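Local coordinates for protein cytochrome c (Rhodothermus marinus, PDB 3CP5) that binds a single heme c covalently and probably works as an electron carrier, as monoheme cytochromes c generally do, at residues N42-A47 with E107-A112; H49-R54 with A59-T64; M73-M76 with G81-Q84. One frame throughout, in Å; residues are numbered along the deposited sequence.

Interaction 1: residues N42-A47 with E107-A112; sequences NTYCTA and EEQARA. With HEC (heme c), chain C.
Where helix 31-44 ends and helix 107-123 begins, the backbones stay well apart, with CA of Tyr44 and CA of Gln109 10.2 Å from each other, and these two residues alone touch, bridging the gap with long side chains. Tyr44 CG stands anti to the carbonyl carbon (chi1 -73°), which sends the ring out toward helix 107-123. From the other side Gln109 reaches in with its chain extended beyond CG, and its NE2 donates to Tyr44 OH at 3.0 Å with an N-H...O angle of 152°. Ring and amide planes lie nearly perpendicular, 85° apart. The other end of the amide is occupied as well: Gln109 OE1 accepts a hydrogen bond from Ser106 N, and the two bonds together set the rotation of the amide. Met103 and Leu105 lie against the Tyr44 side chain. One residue further on, Cys45 SG is bonded to heme CAB at 1.9 Å, while the carbonyl O of Tyr44 comes within 3.3 Å of heme CMC. This thioether opens the CXXCH heme-attachment motif, completed by Cys48 and His49, and the packing of helix 31-44 against the C-terminal helix 107-123 is characteristic of the cytochrome c fold.

Interaction 2: residues H49-R54 with A59-T64; sequences HRLDER and ALRDVT. With HEC (heme c), chain C.
Leu60 and Arg61 give their backbone N-H groups to two successive carbonyls of the facing loop. Leu60 N meets Arg50 O at 3.1 Å and Arg61 N meets Leu51 O at 2.9 Å, the latter on a lone pair of the oxygen. Arg61 grips Asp52 side-on in a salt bridge, the bend of its chain at chi3 (-70°) bringing NE and NH2 up to the carboxylate: NE donates to OD1 of Asp52 at 2.7 Å and NH2 to OD2 of Asp52 at 3.0 Å, both bonds almost straight. Each oxygen is met on its syn side, the two planes 20° apart. The remaining Arg61 nitrogen, NH1, goes to Val120 O, while Leu51 CD1 lies over a guanidinium face, 3.7 Å from Arg61 NH2. His49 NE2 binds heme FE at 2.0 Å and ND1 is hydrogen-bonded to Pro58 O. Leu60 CD1 packs over one imidazole face in a CH-pi contact, 3.6 Å from the centroid of the His49 ring. Met100 SD is the other axial ligand. Gripped at both nitrogens, the imidazole has its rotation fixed, and the bond to Pro58 probably makes NE2 a stronger donor to the iron.

Interaction 3: residues M73-M76 with G81-Q84; sequences MNVM and GMIQ. With HEC (heme c), chain C.
Asn74, which backs onto Met82, has its buried side-chain amide held at both ends: OD1 accepts from Val20 N and ND2 donates to Ala14 O. Toward helix 79-85 the residue offers its carbonyl and its CB. Met82 CG lies 3.5 Å from Asn74 O, and the sulfur follows alongside, with Met82 SD 3.9 Å from Asn74 CB. The chain then bends at chi2 (-68°) and again at chi3 (-78°), turning the methyl so that Met82 CE meets Val75 CG2 at 4.0 Å. Ala14, Ile17 and Met89 also touch Met82. Val75 faces two ways: CG2 goes to the methionine, whereas CG1, anti to the backbone N (chi1 168°), lies 3.7 Å from heme C3A, next to the axial ligand Met100. Met76 is turned away from helix 79-85 and lies against a heme edge, with its CG 3.6 Å and its SD 3.7 Å from heme CMB; Ala110 and Ile113 of helix 107-123 touch it too. With an alanine in place of Met76, CG and SD are gone, which is likely to leave heme CMB poorly packed and to open a gap toward Ala110 and Ile113. Ile83 CD1, of helix 79-85, comes to 3.7 Å from heme O1D. No hydrogen bond joins the two segments, so the contact rests on dispersion and on polarisable sulfur; Val75 and Met76 give an apolar lining on the Met100 side of the heme, with Met82 behind Val75, while the amide of Asn74 ties that lining to the N-terminal part of the chain.

Overall arrangement
From the N terminus, helix 10-17 and helix 31-44 lead into interaction 1, whose second segment comes only at helix 107-123, closing a loop of 59 residues. Interactions 2 and 3 are both nested inside it, in series with each other, and none cross. Interaction 2 opens almost at once, at 49-54, and shuts a short loop at the start of helix 63-66; interaction 3 folds helix 79-85 back on helix 69-77. The centres of interactions 2 and 3 lie about 17 Å apart on opposite sides of the chain's centre, without touching. Interactions 1 and 3 do touch, where Met76 CE packs 3.4 Å from Ala110 O. All three touch the heme.

Interaction 1: residues N42-A47 with E107-A112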
loop_
_atom_site.group_PDB
_atom_site.type_symbol
_atom_site.label_atom_id
_atom_site.label_comp_id
_atom_site.label_asym_id
_atom_site.label_seq_id
_atom_site.Cartn_x
_atom_site.Cartn_y
_atom_site.Cartn_z
ATOM N N ASN A 42 -2.977 -11.130 4.136
ATOM C CA ASN A 42 -3.337 -12.461 3.661
ATOM C C ASN A 42 -4.716 -12.487 3.022
ATOM O O ASN A 42 -4.941 -13.088 1.972
ATOM C CB ASN A 42 -3.276 -13.464 4.827
ATOM C CG ASN A 42 -3.677 -14.830 4.272
ATOM O OD1 ASN A 42 -4.824 -15.236 4.374
ATOM N ND2 ASN A 42 -2.759 -15.535 3.652
ATOM N N THR A 43 -5.658 -11.812 3.677
ATOM C CA THR A 43 -7.051 -11.798 3.243
ATOM C C THR A 43 -7.287 -11.019 1.953
ATOM O O THR A 43 -8.005 -11.437 1.034
ATOM C CB THR A 43 -7.921 -11.139 4.373
ATOM O OG1 THR A 43 -7.861 -11.961 5.546
ATOM C CG2 THR A 43 -9.358 -11.007 3.970
ATOM N N TYR A 44 -6.675 -9.828 1.851
ATOM C CA TYR A 44 -6.948 -8.877 0.790
ATOM C C TYR A 44 -5.891 -8.807 -0.311
ATOM O O TYR A 44 -6.235 -8.340 -1.414
ATOM C CB TYR A 44 -7.148 -7.470 1.348
ATOM C CG TYR A 44 -8.424 -7.154 2.082
ATOM C CD1 TYR A 44 -8.615 -7.381 3.429
ATOM C CD2 TYR A 44 -9.506 -6.596 1.400
ATOM C CE1 TYR A 44 -9.802 -7.082 4.064
ATOM C CE2 TYR A 44 -10.691 -6.277 2.034
ATOM C CZ TYR A 44 -10.851 -6.527 3.378
ATOM O OH TYR A 44 -12.014 -6.212 4.046
ATOM N N CYS A 45 -4.644 -9.162 -0.030
ATOM C CA CYS A 45 -3.556 -8.751 -0.902
ATOM C C CYS A 45 -2.752 -9.910 -1.483
ATOM O O CYS A 45 -2.237 -9.775 -2.632
ATOM C CB CYS A 45 -2.577 -7.831 -0.143
ATOM S SG CYS A 45 -3.308 -6.571 0.926
ATOM N N THR A 46 -2.617 -11.031 -0.809
ATOM C CA THR A 46 -1.847 -12.177 -1.204
ATOM C C THR A 46 -2.351 -12.827 -2.481
ATOM O O THR A 46 -1.685 -13.548 -3.188
ATOM C CB THR A 46 -1.745 -13.197 -0.038
ATOM O OG1 THR A 46 -0.790 -12.653 0.892
ATOM C CG2 THR A 46 -1.278 -14.548 -0.504
ATOM N N ALA A 47 -3.594 -12.604 -2.863
ATOM C CA ALA A 47 -4.103 -13.134 -4.112
ATOM C C ALA A 47 -3.300 -12.594 -5.295
ATOM O O ALA A 47 -3.246 -13.233 -6.330
ATOM C CB ALA A 47 -5.568 -12.751 -4.262
ATOM N N GLU A 107 -10.075 2.984 6.446
ATOM C CA GLU A 107 -8.775 3.559 6.782
ATOM C C GLU A 107 -8.074 2.712 7.860
ATOM O O GLU A 107 -6.831 2.572 7.803
ATOM C CB GLU A 107 -8.903 5.045 7.181
ATOM C CG GLU A 107 -7.641 5.648 7.734
ATOM C CD GLU A 107 -7.329 5.527 9.216
ATOM O OE1 GLU A 107 -8.295 5.337 9.983
ATOM O OE2 GLU A 107 -6.118 5.528 9.529
ATOM N N GLU A 108 -8.751 2.261 8.918
ATOM C CA GLU A 108 -8.032 1.513 9.962
ATOM C C GLU A 108 -7.439 0.197 9.440
ATOM O O GLU A 108 -6.371 -0.154 9.832
ATOM C CB GLU A 108 -8.842 1.188 11.232
ATOM C CG GLU A 108 -7.947 0.660 12.388
ATOM C CD GLU A 108 -7.526 -0.819 12.367
ATOM O OE1 GLU A 108 -8.165 -1.655 11.717
ATOM O OE2 GLU A 108 -6.553 -1.098 13.095
ATOM N N GLN A 109 -8.171 -0.488 8.544
ATOM C CA GLN A 109 -7.623 -1.691 7.937
ATOM C C GLN A 109 -6.379 -1.352 7.143
ATOM O O GLN A 109 -5.368 -2.035 7.247
ATOM C CB GLN A 109 -8.617 -2.381 7.017
ATOM C CG GLN A 109 -9.796 -3.025 7.761
ATOM C CD GLN A 109 -10.807 -3.454 6.712
ATOM O OE1 GLN A 109 -11.376 -2.605 6.026
ATOM N NE2 GLN A 109 -10.991 -4.774 6.521
ATOM N N ALA A 110 -6.460 -0.286 6.334
ATOM C CA ALA A 110 -5.306 0.083 5.518
ATOM C C ALA A 110 -4.132 0.490 6.412
ATOM O O ALA A 110 -2.964 0.160 6.133
ATOM C CB ALA A 110 -5.690 1.200 4.545
ATOM N N ARG A 111 -4.395 1.192 7.520
ATOM C CA ARG A 111 -3.297 1.616 8.408
ATOM C C ARG A 111 -2.623 0.415 9.058
ATOM O O ARG A 111 -1.392 0.401 9.254
ATOM C CB ARG A 111 -3.873 2.605 9.401
ATOM C CG ARG A 111 -2.852 3.148 10.409
ATOM C CD ARG A 111 -1.725 3.893 9.680
ATOM N NE ARG A 111 -0.653 4.293 10.585
ATOM C CZ ARG A 111 0.379 3.515 10.956
ATOM N NH1 ARG A 111 0.549 2.270 10.529
ATOM N NH2 ARG A 111 1.272 4.033 11.782
ATOM N N ALA A 112 -3.378 -0.641 9.387
ATOM C CA ALA A 112 -2.801 -1.892 9.900
ATOM C C ALA A 112 -1.919 -2.572 8.877
ATOM O O ALA A 112 -0.811 -3.020 9.148
ATOM C CB ALA A 112 -3.920 -2.811 10.417
HETATM FE FE HEC C . -1.956 -4.028 -5.287
HETATM C CHA HEC C . 0.063 -2.071 -7.232
HETATM C CHB HEC C . -0.650 -2.623 -2.470
HETATM C CHC HEC C . -4.242 -5.758 -3.402
HETATM C CHD HEC C . -2.837 -5.832 -8.013
HETATM N NA HEC C . -0.564 -2.655 -4.937
HETATM C C1A HEC C . 0.150 -1.887 -5.859
HETATM C C2A HEC C . 0.925 -0.895 -5.156
HETATM C C3A HEC C . 0.753 -1.066 -3.838
HETATM C C4A HEC C . -0.207 -2.153 -3.706
HETATM C CMA HEC C . 1.396 -0.284 -2.671
HETATM C CAA HEC C . 1.949 0.081 -5.785
HETATM C CBA HEC C . 3.372 -0.481 -5.824
HETATM C CGA HEC C . 4.410 0.543 -6.217
HETATM O O1A HEC C . 5.571 0.110 -6.516
HETATM O O2A HEC C . 4.109 1.765 -6.181
HETATM N NB HEC C . -2.345 -4.223 -3.336
HETATM C C1B HEC C . -1.597 -3.647 -2.326
HETATM C C2B HEC C . -2.135 -4.053 -1.054
HETATM C C3B HEC C . -3.202 -4.872 -1.276
HETATM C C4B HEC C . -3.325 -4.971 -2.716
HETATM C CMB HEC C . -1.516 -3.602 0.293
HETATM C CAB HEC C . -4.207 -5.428 -0.247
HETATM C CBB HEC C . -4.856 -4.436 0.524
HETATM N NC HEC C . -3.320 -5.442 -5.648
HETATM C C1C HEC C . -4.219 -6.030 -4.758
HETATM C C2C HEC C . -5.033 -7.021 -5.432
HETATM C C3C HEC C . -4.649 -7.057 -6.718
HETATM C C4C HEC C . -3.552 -6.126 -6.845
HETATM C CMC HEC C . -5.943 -7.981 -4.677
HETATM C CAC HEC C . -5.023 -8.098 -7.816
HETATM C CBC HEC C . -6.418 -8.156 -8.082
HETATM N ND HEC C . -1.480 -3.939 -7.226
HETATM C C1D HEC C . -1.945 -4.804 -8.210
HETATM C C2D HEC C . -1.337 -4.442 -9.492
HETATM C C3D HEC C . -0.624 -3.330 -9.277
HETATM C C4D HEC C . -0.651 -3.074 -7.851
HETATM C CMD HEC C . -1.671 -5.225 -10.791
HETATM C CAD HEC C . 0.118 -2.431 -10.283
HETATM C CBD HEC C . -0.810 -1.272 -10.726
HETATM C CGD HEC C . -2.019 -1.839 -11.434
HETATM O O1D HEC C . -3.169 -1.637 -10.948
HETATM O O2D HEC C . -1.760 -2.519 -12.498
#

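Interaction 2: residues H49-R54 with A59-T64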
loop_
_atom_site.group_PDB
_atom_site.type_symbol
_atom_site.label_atom_id
_atom_site.label_comp_id
_atom_site.label_asym_id
_atom_site.label_seq_id
_atom_site.Cartn_x
_atom_site.Cartn_y
_atom_site.Cartn_z
ATOM N N HIS A 49 -0.195 -10.250 -4.749
ATOM C CA HIS A 49 1.132 -9.773 -4.425
ATOM C C HIS A 49 1.906 -10.770 -3.572
ATOM O O HIS A 49 1.310 -11.366 -2.671
ATOM C CB HIS A 49 1.056 -8.461 -3.654
ATOM C CG HIS A 49 0.600 -7.217 -4.343
ATOM N ND1 HIS A 49 1.414 -6.454 -5.165
ATOM C CD2 HIS A 49 -0.611 -6.571 -4.284
ATOM C CE1 HIS A 49 0.701 -5.391 -5.600
ATOM N NE2 HIS A 49 -0.537 -5.455 -5.085
ATOM N N ARG A 50 3.208 -10.869 -3.811
ATOM C CA ARG A 50 4.240 -11.510 -3.009
ATOM C C ARG A 50 5.174 -10.468 -2.417
ATOM O O ARG A 50 5.213 -9.341 -2.930
ATOM C CB ARG A 50 5.005 -12.496 -3.888
ATOM C CG ARG A 50 4.138 -13.576 -4.481
ATOM C CD ARG A 50 4.027 -14.756 -3.573
ATOM N NE ARG A 50 3.141 -15.728 -4.224
ATOM C CZ ARG A 50 1.822 -15.623 -4.298
ATOM N NH1 ARG A 50 1.145 -14.593 -3.784
ATOM N NH2 ARG A 50 1.145 -16.583 -4.925
ATOM N N LEU A 51 5.907 -10.834 -1.364
ATOM C CA LEU A 51 6.815 -9.848 -0.807
ATOM C C LEU A 51 8.097 -9.699 -1.623
ATOM O O LEU A 51 8.580 -8.577 -1.783
ATOM C CB LEU A 51 7.120 -10.262 0.626
ATOM C CG LEU A 51 5.981 -10.194 1.652
ATOM C CD1 LEU A 51 6.481 -10.591 3.032
ATOM C CD2 LEU A 51 5.335 -8.814 1.673
ATOM N N ASP A 52 8.631 -10.835 -2.147
ATOM C CA ASP A 52 9.970 -10.855 -2.727
ATOM C C ASP A 52 10.056 -11.127 -4.217
ATOM O O ASP A 52 11.153 -11.332 -4.746
ATOM C CB ASP A 52 10.840 -11.836 -1.937
ATOM C CG ASP A 52 10.993 -11.507 -0.475
ATOM O OD1 ASP A 52 11.404 -10.377 -0.157
ATOM O OD2 ASP A 52 10.798 -12.378 0.385
ATOM N N GLU A 53 8.924 -11.161 -4.875
ATOM C CA GLU A 53 8.947 -11.299 -6.334
ATOM C C GLU A 53 7.672 -10.757 -6.960
ATOM O O GLU A 53 6.661 -10.548 -6.270
ATOM C CB GLU A 53 9.164 -12.763 -6.720
ATOM C CG GLU A 53 8.019 -13.646 -6.317
ATOM C CD GLU A 53 8.167 -15.115 -6.611
ATOM O OE1 GLU A 53 9.262 -15.541 -7.047
ATOM O OE2 GLU A 53 7.204 -15.897 -6.378
ATOM N N ARG A 54 7.754 -10.495 -8.248
ATOM C CA ARG A 54 6.581 -10.100 -9.006
ATOM C C ARG A 54 5.606 -11.262 -9.060
ATOM O O ARG A 54 5.993 -12.442 -9.054
ATOM C CB ARG A 54 6.934 -9.746 -10.452
ATOM C CG ARG A 54 8.011 -8.732 -10.579
ATOM C CD ARG A 54 8.239 -8.253 -12.008
ATOM N NE ARG A 54 8.555 -6.831 -11.863
ATOM C CZ ARG A 54 9.637 -6.157 -12.173
ATOM N NH1 ARG A 54 10.684 -6.747 -12.730
ATOM N NH2 ARG A 54 9.682 -4.842 -11.931
ATOM N N ALA A 59 6.222 -6.825 -6.416
ATOM C CA ALA A 59 6.701 -7.212 -5.110
ATOM C C ALA A 59 6.567 -6.071 -4.139
ATOM O O ALA A 59 6.824 -4.906 -4.458
ATOM C CB ALA A 59 8.189 -7.600 -5.213
ATOM N N LEU A 60 6.217 -6.361 -2.893
ATOM C CA LEU A 60 5.928 -5.367 -1.896
ATOM C C LEU A 60 6.857 -5.245 -0.716
ATOM O O LEU A 60 6.667 -4.300 0.067
ATOM C CB LEU A 60 4.473 -5.385 -1.407
ATOM C CG LEU A 60 3.393 -5.163 -2.482
ATOM C CD1 LEU A 60 2.011 -5.293 -1.852
ATOM C CD2 LEU A 60 3.547 -3.819 -3.188
ATOM N N ARG A 61 7.804 -6.119 -0.456
ATOM C CA ARG A 61 8.566 -6.057 0.769
ATOM C C ARG A 61 9.211 -4.683 1.009
ATOM O O ARG A 61 9.237 -4.199 2.134
ATOM C CB ARG A 61 9.698 -7.090 0.879
ATOM C CG ARG A 61 10.263 -7.072 2.338
ATOM C CD ARG A 61 11.413 -8.035 2.446
ATOM N NE ARG A 61 10.975 -9.413 2.359
ATOM C CZ ARG A 61 10.425 -10.084 3.360
ATOM N NH1 ARG A 61 10.206 -9.570 4.549
ATOM N NH2 ARG A 61 10.073 -11.365 3.166
ATOM N N ASP A 62 9.706 -4.093 -0.089
ATOM C CA ASP A 62 10.378 -2.809 0.107
ATOM C C ASP A 62 9.516 -1.643 -0.310
ATOM O O ASP A 62 10.065 -0.533 -0.446
ATOM C CB ASP A 62 11.754 -2.816 -0.549
ATOM C CG ASP A 62 12.717 -3.658 0.307
ATOM O OD1 ASP A 62 12.664 -3.922 1.532
ATOM O OD2 ASP A 62 13.659 -4.136 -0.345
ATOM N N VAL A 63 8.205 -1.776 -0.393
ATOM C CA VAL A 63 7.368 -0.627 -0.850
ATOM C C VAL A 63 7.460 0.560 0.087
ATOM O O VAL A 63 7.442 1.702 -0.400
ATOM C CB VAL A 63 5.930 -1.066 -1.117
ATOM C CG1 VAL A 63 5.113 -1.312 0.134
ATOM C CG2 VAL A 63 5.267 -0.020 -2.008
ATOM N N THR A 64 7.586 0.360 1.405
ATOM C CA THR A 64 7.751 1.484 2.322
ATOM C C THR A 64 9.136 2.149 2.244
ATOM O O THR A 64 9.298 3.242 2.815
ATOM C CB THR A 64 7.453 1.112 3.772
ATOM O OG1 THR A 64 8.349 0.066 4.225
ATOM C CG2 THR A 64 5.995 0.684 3.895
HETATM FE FE HEC C . -1.956 -4.028 -5.287
HETATM C CHA HEC C . 0.063 -2.071 -7.232
HETATM C CHB HEC C . -0.650 -2.623 -2.470
HETATM C CHC HEC C . -4.242 -5.758 -3.402
HETATM C CHD HEC C . -2.837 -5.832 -8.013
HETATM N NA HEC C . -0.564 -2.655 -4.937
HETATM C C1A HEC C . 0.150 -1.887 -5.859
HETATM C C2A HEC C . 0.925 -0.895 -5.156
HETATM C C3A HEC C . 0.753 -1.066 -3.838
HETATM C C4A HEC C . -0.207 -2.153 -3.706
HETATM C CMA HEC C . 1.396 -0.284 -2.671
HETATM C CAA HEC C . 1.949 0.081 -5.785
HETATM C CBA HEC C . 3.372 -0.481 -5.824
HETATM C CGA HEC C . 4.410 0.543 -6.217
HETATM O O1A HEC C . 5.571 0.110 -6.516
HETATM O O2A HEC C . 4.109 1.765 -6.181
HETATM N NB HEC C . -2.345 -4.223 -3.336
HETATM C C1B HEC C . -1.597 -3.647 -2.326
HETATM C C2B HEC C . -2.135 -4.053 -1.054
HETATM C C3B HEC C . -3.202 -4.872 -1.276
HETATM C C4B HEC C . -3.325 -4.971 -2.716
HETATM C CMB HEC C . -1.516 -3.602 0.293
HETATM C CAB HEC C . -4.207 -5.428 -0.247
HETATM C CBB HEC C . -4.856 -4.436 0.524
HETATM N NC HEC C . -3.320 -5.442 -5.648
HETATM C C1C HEC C . -4.219 -6.030 -4.758
HETATM C C2C HEC C . -5.033 -7.021 -5.432
HETATM C C3C HEC C . -4.649 -7.057 -6.718
HETATM C C4C HEC C . -3.552 -6.126 -6.845
HETATM C CMC HEC C . -5.943 -7.981 -4.677
HETATM C CAC HEC C . -5.023 -8.098 -7.816
HETATM C CBC HEC C . -6.418 -8.156 -8.082
HETATM N ND HEC C . -1.480 -3.939 -7.226
HETATM C C1D HEC C . -1.945 -4.804 -8.210
HETATM C C2D HEC C . -1.337 -4.442 -9.492
HETATM C C3D HEC C . -0.624 -3.330 -9.277
HETATM C C4D HEC C . -0.651 -3.074 -7.851
HETATM C CMD HEC C . -1.671 -5.225 -10.791
HETATM C CAD HEC C . 0.118 -2.431 -10.283
HETATM C CBD HEC C . -0.810 -1.272 -10.726
HETATM C CGD HEC C . -2.019 -1.839 -11.434
HETATM O O1D HEC C . -3.169 -1.637 -10.948
HETATM O O2D HEC C . -1.760 -2.519 -12.498
#

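Interaction 3: residues M73-M76 with G81-Q84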
loop_
_atom_site.group_PDB
_atom_site.type_symbol
_atom_site.label_atom_id
_atom_site.label_comp_id
_atom_site.label_asym_id
_atom_site.label_seq_id
_atom_site.Cartn_x
_atom_site.Cartn_y
_atom_site.Cartn_z
ATOM N N MET A 73 -1.274 4.162 1.439
ATOM C CA MET A 73 -2.646 4.155 1.954
ATOM C C MET A 73 -3.653 4.434 0.861
ATOM O O MET A 73 -4.690 3.762 0.771
ATOM C CB MET A 73 -2.807 5.216 3.066
ATOM C CG MET A 73 -1.973 4.931 4.301
ATOM S SD MET A 73 -2.774 3.666 5.308
ATOM C CE MET A 73 -4.139 4.596 5.979
ATOM N N ASN A 74 -3.378 5.411 -0.013
ATOM C CA ASN A 74 -4.386 5.764 -1.032
ATOM C C ASN A 74 -4.462 4.780 -2.188
ATOM O O ASN A 74 -5.502 4.645 -2.819
ATOM C CB ASN A 74 -4.119 7.203 -1.491
ATOM C CG ASN A 74 -4.559 8.198 -0.444
ATOM O OD1 ASN A 74 -5.342 7.900 0.461
ATOM N ND2 ASN A 74 -4.084 9.411 -0.492
ATOM N N VAL A 75 -3.378 4.062 -2.493
ATOM C CA VAL A 75 -3.456 2.937 -3.442
ATOM C C VAL A 75 -4.410 1.881 -2.891
ATOM O O VAL A 75 -5.257 1.359 -3.621
ATOM C CB VAL A 75 -2.060 2.345 -3.735
ATOM C CG1 VAL A 75 -2.207 1.024 -4.465
ATOM C CG2 VAL A 75 -1.202 3.297 -4.570
ATOM N N MET A 76 -4.319 1.546 -1.584
ATOM C CA MET A 76 -5.233 0.593 -0.974
ATOM C C MET A 76 -6.686 1.048 -0.927
ATOM O O MET A 76 -7.617 0.255 -1.208
ATOM C CB MET A 76 -4.772 0.252 0.478
ATOM C CG MET A 76 -3.542 -0.630 0.565
ATOM S SD MET A 76 -3.349 -1.125 2.313
ATOM C CE MET A 76 -2.058 -0.026 2.877
ATOM N N GLY A 81 -8.776 5.980 -8.268
ATOM C CA GLY A 81 -8.330 7.354 -8.340
ATOM C C GLY A 81 -6.824 7.477 -8.509
ATOM O O GLY A 81 -6.353 8.346 -9.225
ATOM N N MET A 82 -6.080 6.587 -7.852
ATOM C CA MET A 82 -4.635 6.602 -8.015
ATOM C C MET A 82 -4.238 6.219 -9.430
ATOM O O MET A 82 -3.315 6.798 -10.005
ATOM C CB MET A 82 -3.978 5.720 -6.940
ATOM C CG MET A 82 -4.162 6.296 -5.544
ATOM S SD MET A 82 -3.277 7.855 -5.210
ATOM C CE MET A 82 -1.617 7.227 -4.948
ATOM N N ILE A 83 -4.932 5.242 -10.015
ATOM C CA ILE A 83 -4.617 4.847 -11.378
ATOM C C ILE A 83 -4.977 5.976 -12.325
ATOM O O ILE A 83 -4.265 6.206 -13.308
ATOM C CB ILE A 83 -5.378 3.542 -11.753
ATOM C CG1 ILE A 83 -4.768 2.349 -11.036
ATOM C CG2 ILE A 83 -5.449 3.389 -13.249
ATOM C CD1 ILE A 83 -5.598 1.121 -10.958
ATOM N N GLN A 84 -6.038 6.725 -12.071
ATOM C CA GLN A 84 -6.449 7.811 -12.937
ATOM C C GLN A 84 -5.550 9.034 -12.825
ATOM O O GLN A 84 -5.370 9.749 -13.856
ATOM C CB GLN A 84 -7.873 8.230 -12.561
ATOM C CG GLN A 84 -8.952 7.222 -12.896
ATOM C CD GLN A 84 -10.284 7.547 -12.233
ATOM O OE1 GLN A 84 -10.400 8.318 -11.276
ATOM N NE2 GLN A 84 -11.315 6.920 -12.766
HETATM FE FE HEC C . -1.956 -4.028 -5.287
HETATM C CHA HEC C . 0.063 -2.071 -7.232
HETATM C CHB HEC C . -0.650 -2.623 -2.470
HETATM C CHC HEC C . -4.242 -5.758 -3.402
HETATM C CHD HEC C . -2.837 -5.832 -8.013
HETATM N NA HEC C . -0.564 -2.655 -4.937
HETATM C C1A HEC C . 0.150 -1.887 -5.859
HETATM C C2A HEC C . 0.925 -0.895 -5.156
HETATM C C3A HEC C . 0.753 -1.066 -3.838
HETATM C C4A HEC C . -0.207 -2.153 -3.706
HETATM C CMA HEC C . 1.396 -0.284 -2.671
HETATM C CAA HEC C . 1.949 0.081 -5.785
HETATM C CBA HEC C . 3.372 -0.481 -5.824
HETATM C CGA HEC C . 4.410 0.543 -6.217
HETATM O O1A HEC C . 5.571 0.110 -6.516
HETATM O O2A HEC C . 4.109 1.765 -6.181
HETATM N NB HEC C . -2.345 -4.223 -3.336
HETATM C C1B HEC C . -1.597 -3.647 -2.326
HETATM C C2B HEC C . -2.135 -4.053 -1.054
HETATM C C3B HEC C . -3.202 -4.872 -1.276
HETATM C C4B HEC C . -3.325 -4.971 -2.716
HETATM C CMB HEC C . -1.516 -3.602 0.293
HETATM C CAB HEC C . -4.207 -5.428 -0.247
HETATM C CBB HEC C . -4.856 -4.436 0.524
HETATM N NC HEC C . -3.320 -5.442 -5.648
HETATM C C1C HEC C . -4.219 -6.030 -4.758
HETATM C C2C HEC C . -5.033 -7.021 -5.432
HETATM C C3C HEC C . -4.649 -7.057 -6.718
HETATM C C4C HEC C . -3.552 -6.126 -6.845
HETATM C CMC HEC C . -5.943 -7.981 -4.677
HETATM C CAC HEC C . -5.023 -8.098 -7.816
HETATM C CBC HEC C . -6.418 -8.156 -8.082
HETATM N ND HEC C . -1.480 -3.939 -7.226
HETATM C C1D HEC C . -1.945 -4.804 -8.210
HETATM C C2D HEC C . -1.337 -4.442 -9.492
HETATM C C3D HEC C . -0.624 -3.330 -9.277
HETATM C C4D HEC C . -0.651 -3.074 -7.851
HETATM C CMD HEC C . -1.671 -5.225 -10.791
HETATM C CAD HEC C . 0.118 -2.431 -10.283
HETATM C CBD HEC C . -0.810 -1.272 -10.726
HETATM C CGD HEC C . -2.019 -1.839 -11.434
HETATM O O1D HEC C . -3.169 -1.637 -10.948
HETATM O O2D HEC C . -1.760 -2.519 -12.498
#